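Side-chain contact in GH127 beta-L-arabinofuranoside (Geobacillus stearothermophilus, PDB 4QK0), which probably hydrolyses beta-L-arabinofuranosides, releasing L-arabinose, as a family 127 glycoside hydrolase: residues V550-G555 / A579-H584. Numbering follows the deposited sequence.
Sequences VALQRG and AKLEAH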
ATOM      1  N   VAL A 550      -3.908  18.559   8.370  1.00 28.38           N
ATOM      2  CA  VAL A 550      -3.072  19.583   8.967  1.00 26.87           C
ATOM      3  C   VAL A 550      -2.170  18.910   9.990  1.00 26.65           C
ATOM      4  O   VAL A 550      -2.534  17.871  10.550  1.00 22.49           O
ATOM      5  CB  VAL A 550      -3.950  20.657   9.605  1.00 27.60           C
ATOM      6  CG1 VAL A 550      -4.657  20.126  10.821  1.00 29.15           C
ATOM      7  CG2 VAL A 550      -3.156  21.875  10.001  1.00 29.29           C
ATOM      8  N   ALA A 551      -0.957  19.444  10.152  1.00 25.46           N
ATOM      9  CA  ALA A 551       0.014  18.923  11.113  1.00 23.46           C
ATOM     10  C   ALA A 551       0.290  20.016  12.070  1.00 24.87           C
ATOM     11  O   ALA A 551       0.318  21.202  11.718  1.00 24.33           O
ATOM     12  CB  ALA A 551       1.295  18.469  10.437  1.00 23.06           C
ATOM     13  N   LEU A 552       0.544  19.641  13.306  1.00 24.83           N
ATOM     14  CA  LEU A 552       0.966  20.647  14.281  1.00 24.90           C
ATOM     15  C   LEU A 552       2.488  20.683  14.455  1.00 23.03           C
ATOM     16  O   LEU A 552       3.160  19.657  14.463  1.00 23.89           O
ATOM     17  CB  LEU A 552       0.335  20.349  15.622  1.00 26.12           C
ATOM     18  CG  LEU A 552      -1.181  20.364  15.555  1.00 27.86           C
ATOM     19  CD1 LEU A 552      -1.741  20.003  16.895  1.00 29.61           C
ATOM     20  CD2 LEU A 552      -1.741  21.708  15.125  1.00 27.74           C
ATOM     21  N   GLN A 553       3.021  21.897  14.542  1.00 23.63           N
ATOM     22  CA  GLN A 553       4.439  22.105  14.734  1.00 25.28           C
ATOM     23  C   GLN A 553       4.669  23.302  15.668  1.00 25.28           C
ATOM     24  O   GLN A 553       4.006  24.330  15.578  1.00 22.84           O
ATOM     25  CB  GLN A 553       5.145  22.341  13.403  1.00 26.07           C
ATOM     26  CG  GLN A 553       6.656  22.420  13.543  1.00 30.58           C
ATOM     27  CD  GLN A 553       7.441  22.482  12.245  1.00 27.95           C
ATOM     28  OE1 GLN A 553       7.026  21.941  11.230  1.00 35.49           O
ATOM     29  NE2 GLN A 553       8.647  23.050  12.317  1.00 27.79           N
ATOM     30  N   ARG A 554       5.685  23.178  16.503  1.00 26.66           N
ATOM     31  CA  ARG A 554       6.119  24.308  17.368  1.00 26.72           C
ATOM     32  C   ARG A 554       7.641  24.407  17.405  1.00 22.94           C
ATOM     33  O   ARG A 554       8.315  23.437  17.764  1.00 22.54           O
ATOM     34  CB  ARG A 554       5.590  24.058  18.766  1.00 28.51           C
ATOM     35  CG  ARG A 554       5.993  25.094  19.784  1.00 30.95           C
ATOM     36  CD  ARG A 554       5.328  24.864  21.141  1.00 31.24           C
ATOM     37  NE  ARG A 554       5.702  25.987  22.008  1.00 30.81           N
ATOM     38  CZ  ARG A 554       6.836  26.074  22.700  1.00 29.68           C
ATOM     39  NH1 ARG A 554       7.728  25.115  22.702  1.00 30.21           N
ATOM     40  NH2 ARG A 554       7.081  27.147  23.393  1.00 34.48           N
ATOM     41  N   GLY A 555       8.198  25.560  17.040  1.00 23.31           N
ATOM     42  CA  GLY A 555       9.660  25.626  16.887  1.00 23.04           C
ATOM     43  C   GLY A 555      10.010  24.632  15.804  1.00 23.11           C
ATOM     44  O   GLY A 555       9.256  24.478  14.835  1.00 25.47           O
ATOM     45  N   ALA A 579     -10.006  26.314  16.422  1.00 51.88           N
ATOM     46  CA  ALA A 579      -9.772  25.774  17.744  1.00 54.41           C
ATOM     47  C   ALA A 579      -8.518  26.391  18.307  1.00 58.17           C
ATOM     48  O   ALA A 579      -7.546  26.610  17.588  1.00 57.34           O
ATOM     49  CB  ALA A 579      -9.619  24.270  17.713  1.00 56.37           C
ATOM     50  N   LYS A 580      -8.578  26.728  19.587  1.00 59.65           N
ATOM     51  CA  LYS A 580      -7.535  27.494  20.226  1.00 66.57           C
ATOM     52  C   LYS A 580      -6.559  26.547  20.872  1.00 52.39           C
ATOM     53  O   LYS A 580      -6.895  25.796  21.777  1.00 48.00           O
ATOM     54  CB  LYS A 580      -8.148  28.521  21.176  1.00 78.38           C
ATOM     55  CG  LYS A 580      -9.137  29.443  20.454  1.00 84.87           C
ATOM     56  CD  LYS A 580      -8.511  30.397  19.439  1.00 84.15           C
ATOM     57  CE  LYS A 580      -8.415  31.789  20.026  1.00 85.28           C
ATOM     58  NZ  LYS A 580      -9.729  32.475  20.123  1.00 84.19           N
ATOM     59  N   LEU A 581      -5.344  26.563  20.344  1.00 47.04           N
ATOM     60  CA  LEU A 581      -4.330  25.629  20.767  1.00 45.62           C
ATOM     61  C   LEU A 581      -3.404  26.299  21.774  1.00 43.63           C
ATOM     62  O   LEU A 581      -3.173  27.494  21.699  1.00 44.62           O
ATOM     63  CB  LEU A 581      -3.533  25.129  19.571  1.00 46.05           C
ATOM     64  CG  LEU A 581      -4.015  24.190  18.487  1.00 50.53           C
ATOM     65  CD1 LEU A 581      -5.508  24.040  18.514  1.00 53.98           C
ATOM     66  CD2 LEU A 581      -3.516  24.585  17.100  1.00 47.59           C
ATOM     67  N   GLU A 582      -2.894  25.516  22.718  1.00 45.12           N
ATOM     68  CA  GLU A 582      -2.040  26.004  23.794  1.00 45.70           C
ATOM     69  C   GLU A 582      -0.907  25.010  23.970  1.00 39.92           C
ATOM     70  O   GLU A 582      -1.067  23.845  23.682  1.00 40.38           O
ATOM     71  CB  GLU A 582      -2.793  26.104  25.128  1.00 50.26           C
ATOM     72  CG  GLU A 582      -4.070  26.950  25.139  1.00 64.75           C
ATOM     73  CD  GLU A 582      -3.826  28.443  25.362  1.00 80.75           C
ATOM     74  OE1 GLU A 582      -4.800  29.196  25.613  1.00 87.61           O
ATOM     75  OE2 GLU A 582      -2.665  28.880  25.289  1.00 88.82           O
ATOM     76  N   ALA A 583       0.237  25.484  24.450  1.00 37.19           N
ATOM     77  CA  ALA A 583       1.386  24.641  24.711  1.00 37.85           C
ATOM     78  C   ALA A 583       1.848  24.858  26.104  1.00 33.63           C
ATOM     79  O   ALA A 583       1.804  25.960  26.582  1.00 30.72           O
ATOM     80  CB  ALA A 583       2.515  24.970  23.750  1.00 39.31           C
ATOM     81  N   HIS A 584       2.318  23.815  26.755  1.00 35.34           N
ATOM     82  CA  HIS A 584       2.964  24.014  28.056  1.00 37.84           C
ATOM     83  C   HIS A 584       3.891  22.861  28.326  1.00 36.56           C
ATOM     84  O   HIS A 584       3.765  21.772  27.734  1.00 39.43           O
ATOM     85  CB  HIS A 584       1.929  24.129  29.200  1.00 38.11           C
ATOM     86  CG  HIS A 584       1.180  22.860  29.456  1.00 35.11           C
ATOM     87  ND1 HIS A 584       0.055  22.512  28.744  1.00 38.88           N
ATOM     88  CD2 HIS A 584       1.421  21.829  30.297  1.00 35.98           C
ATOM     89  CE1 HIS A 584      -0.370  21.320  29.130  1.00 33.98           C
ATOM     90  NE2 HIS A 584       0.441  20.884  30.075  1.00 36.44           N
TER
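Leu552 and Leu581, then Arg554 and Ala583, face each other where two extended segments of the C-terminal domain run in roughly the same direction, 40° apart, with the CA atoms of Arg554 and Ala583 8.7 Å from each other. No hydrogen bond joins the segments at this separation, so they meet through side chains, within a curled sheet in which both parent strands pair with strand 641-647. Leu552 and Arg554 on one side, Leu581 and Ala583 on the other, point across the gap, the alternation expected of extended chains. Leu552, buried on the strand 549-554, and Leu581 lean together at an angle and touch by one methyl each, CD2 to CD2 at 3.9 Å. Branched, apolar leucine suits both places: Leu552 also packs on Tyr559, and Leu581 on Val534 and Arg536. Two residues on, Arg554 places its CG anti to the backbone N (chi1 178°) and stays extended as far as NE, which carries the aliphatic chain past Ala583. The CB of Ala583 lies 3.8 Å from Arg554 CD and equally near NE, meeting the guanidinium obliquely; its small methyl suits a place beside which the long chain passes, and Val594 borders both residues. The contact is therefore apolar and modest, burying 123 Å² in all: van der Waals contact and, in all likelihood, exclusion of water hold the leucine pair, while Arg554 offers CD and NE here and hydrogen-bonds through NH1 and NH2 outside the two segments, NH1 to the carbonyl oxygen of Trp465.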